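Local atomic coordinates of pseudopilin EpsI (Vibrio vulnificus, PDB entry 2RET), a protein that serves, in its full-length form, as a pseudopilin that probably helps the type II secretion system move proteases and toxins out of the periplasm. Residues A[18-23]-A[49-54]. The protein carries 2 engineered substitutions. Numbering follows the deposited sequence.
Sequences AMVADN and WYWKVA
The indole rings of Trp-49 and Trp-51 flank Val-20, one at each of its two methyl groups, and both are met obliquely. CG2 of Val-20 approaches the pyrrole part of Trp-49, 3.7 Å from CD1 and 3.9 Å from CG. CG1 reaches toward Trp-51 but comes nearest to the root of that side chain, with Val-20 CG1 4.3 Å from Trp-51 CB, a looser touch. Around the Trp-49 ring, Gln-13, Phe-16 and Ala-17 of helix 8-30 and Val-70 of strand 63-71 supply further packing; Trp-51 also touches Ser-38.

The branched valine suits its place because one short side chain can serve two neighbours. With CG1 anti to the backbone N (chi1 170°), CG2 lies beside that nitrogen and meets Trp-49, leaving CG1 for Trp-51. Residues 49 and 51 are two apart on an extended strand, so their side chains leave the same side of the sheet, toward the helix, whereas Tyr-50 points away. Val-20 CA lies 7.5 Å from Trp-49 CA, and the methyl meets the pyrrole end of an indole that runs on toward Phe-16 and Ala-17. The breadth of Trp-49 lets one apolar side chain touch both the helix and strand 63-71, and Trp-51, partly exposed, reaches across to Gln-24. Trp-49 is buried yet keeps its polar atom satisfied, since NE1 is hydrogen-bonded to the carbonyl oxygen of Leu-44.

The contact thus packs helix 8-30 against the four-stranded antiparallel sheet in the periplasmic part of the pseudopilin, as in the pilin fold. Met-19 and Asn-23 meet EpsJ, while Val-20 faces inward. Because the contact is wholly apolar, its stability probably rests on shape fit and the exclusion of water, while directional bonds lie around it, in the helix and strand backbones, at the indole N-H and at the Asn-23 amide.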
loop_
_atom_site.group_PDB
_atom_site.type_symbol
_atom_site.label_atom_id
_atom_site.label_comp_id
_atom_site.label_asym_id
_atom_site.label_seq_id
_atom_site.Cartn_x
_atom_site.Cartn_y
_atom_site.Cartn_z
ATOM N N ALA A 18 4.684 0.638 31.461
ATOM C CA ALA A 18 4.301 0.480 30.057
ATOM C C ALA A 18 4.388 1.795 29.250
ATOM O O ALA A 18 4.824 1.801 28.101
ATOM C CB ALA A 18 2.875 -0.132 29.955
HETATM N N MSE A 19 3.961 2.912 29.847
HETATM C CA MSE A 19 4.122 4.207 29.236
HETATM C C MSE A 19 5.582 4.512 28.876
HETATM O O MSE A 19 5.851 4.932 27.780
HETATM C CB MSE A 19 3.568 5.302 30.132
HETATM C CG MSE A 19 2.050 5.363 30.164
HETATM SE SE MSE A 19 1.395 6.892 31.183
HETATM C CE MSE A 19 1.669 8.357 29.886
ATOM N N VAL A 20 6.493 4.322 29.816
ATOM C CA VAL A 20 7.907 4.475 29.589
ATOM C C VAL A 20 8.441 3.529 28.476
ATOM O O VAL A 20 9.266 3.935 27.654
ATOM C CB VAL A 20 8.686 4.265 30.933
ATOM C CG1 VAL A 20 10.235 4.178 30.709
ATOM C CG2 VAL A 20 8.314 5.375 31.933
ATOM N N ALA A 21 7.982 2.281 28.476
ATOM C CA ALA A 21 8.372 1.301 27.467
ATOM C C ALA A 21 8.000 1.800 26.056
ATOM O O ALA A 21 8.803 1.747 25.154
ATOM C CB ALA A 21 7.731 -0.075 27.753
ATOM N N ASP A 22 6.778 2.298 25.913
ATOM C CA ASP A 22 6.314 2.899 24.679
ATOM C C ASP A 22 7.133 4.108 24.254
ATOM O O ASP A 22 7.399 4.270 23.075
ATOM C CB ASP A 22 4.834 3.271 24.754
ATOM C CG ASP A 22 3.901 2.069 24.569
ATOM O OD1 ASP A 22 4.368 0.976 24.129
ATOM O OD2 ASP A 22 2.684 2.203 24.890
ATOM N N ASN A 23 7.492 4.961 25.200
ATOM C CA ASN A 23 8.293 6.152 24.904
ATOM C C ASN A 23 9.671 5.768 24.423
ATOM O O ASN A 23 10.200 6.383 23.499
ATOM C CB ASN A 23 8.395 7.091 26.127
ATOM C CG ASN A 23 7.033 7.742 26.502
ATOM O OD1 ASN A 23 6.107 7.785 25.692
ATOM N ND2 ASN A 23 6.929 8.248 27.725
ATOM N N TRP A 49 12.055 5.703 36.473
ATOM C CA TRP A 49 12.058 4.395 35.856
ATOM C C TRP A 49 13.339 4.107 35.068
ATOM O O TRP A 49 13.856 4.967 34.390
ATOM C CB TRP A 49 10.870 4.282 34.916
ATOM C CG TRP A 49 9.572 4.544 35.551
ATOM C CD1 TRP A 49 8.925 5.729 35.604
ATOM C CD2 TRP A 49 8.729 3.597 36.204
ATOM N NE1 TRP A 49 7.743 5.590 36.262
ATOM C CE2 TRP A 49 7.599 4.296 36.659
ATOM C CE3 TRP A 49 8.856 2.252 36.512
ATOM C CZ2 TRP A 49 6.571 3.692 37.342
ATOM C CZ3 TRP A 49 7.827 1.645 37.224
ATOM C CH2 TRP A 49 6.691 2.363 37.604
ATOM N N TYR A 50 13.812 2.872 35.126
ATOM C CA TYR A 50 15.071 2.490 34.503
ATOM C C TYR A 50 14.809 1.589 33.295
ATOM O O TYR A 50 14.399 0.440 33.443
ATOM C CB TYR A 50 15.979 1.803 35.508
ATOM C CG TYR A 50 16.343 2.708 36.656
ATOM C CD1 TYR A 50 17.542 3.408 36.666
ATOM C CD2 TYR A 50 15.469 2.887 37.722
ATOM C CE1 TYR A 50 17.853 4.267 37.724
ATOM C CE2 TYR A 50 15.772 3.731 38.774
ATOM C CZ TYR A 50 16.953 4.408 38.775
ATOM O OH TYR A 50 17.227 5.231 39.829
ATOM N N TRP A 51 15.063 2.126 32.102
ATOM C CA TRP A 51 14.806 1.409 30.896
ATOM C C TRP A 51 16.086 0.833 30.311
ATOM O O TRP A 51 17.179 1.299 30.557
ATOM C CB TRP A 51 14.035 2.268 29.877
ATOM C CG TRP A 51 14.735 3.523 29.472
ATOM C CD1 TRP A 51 14.537 4.756 30.000
ATOM C CD2 TRP A 51 15.756 3.672 28.466
ATOM N NE1 TRP A 51 15.358 5.668 29.398
ATOM C CE2 TRP A 51 16.122 5.038 28.451
ATOM C CE3 TRP A 51 16.400 2.787 27.580
ATOM C CZ2 TRP A 51 17.098 5.558 27.570
ATOM C CZ3 TRP A 51 17.395 3.301 26.713
ATOM C CH2 TRP A 51 17.723 4.677 26.723
ATOM N N LYS A 52 15.909 -0.208 29.525
ATOM C CA LYS A 52 16.990 -0.853 28.823
ATOM C C LYS A 52 16.454 -1.280 27.466
ATOM O O LYS A 52 15.386 -1.888 27.380
ATOM C CB LYS A 52 17.444 -2.105 29.575
ATOM C CG LYS A 52 18.540 -1.891 30.531
ATOM C CD LYS A 52 18.793 -3.129 31.392
ATOM C CE LYS A 52 19.271 -2.697 32.795
ATOM N NZ LYS A 52 19.369 -3.854 33.737
ATOM N N VAL A 53 17.215 -0.955 26.423
ATOM C CA VAL A 53 17.025 -1.487 25.070
ATOM C C VAL A 53 18.089 -2.560 24.798
ATOM O O VAL A 53 19.269 -2.324 24.993
ATOM C CB VAL A 53 17.145 -0.342 24.055
ATOM C CG1 VAL A 53 17.023 -0.848 22.621
ATOM C CG2 VAL A 53 16.094 0.726 24.384
ATOM N N ALA A 54 17.646 -3.738 24.367
ATOM C CA ALA A 54 18.505 -4.881 24.051
ATOM C C ALA A 54 18.142 -5.504 22.686
ATOM O O ALA A 54 17.063 -6.079 22.565
ATOM C CB ALA A 54 18.353 -5.956 25.133
#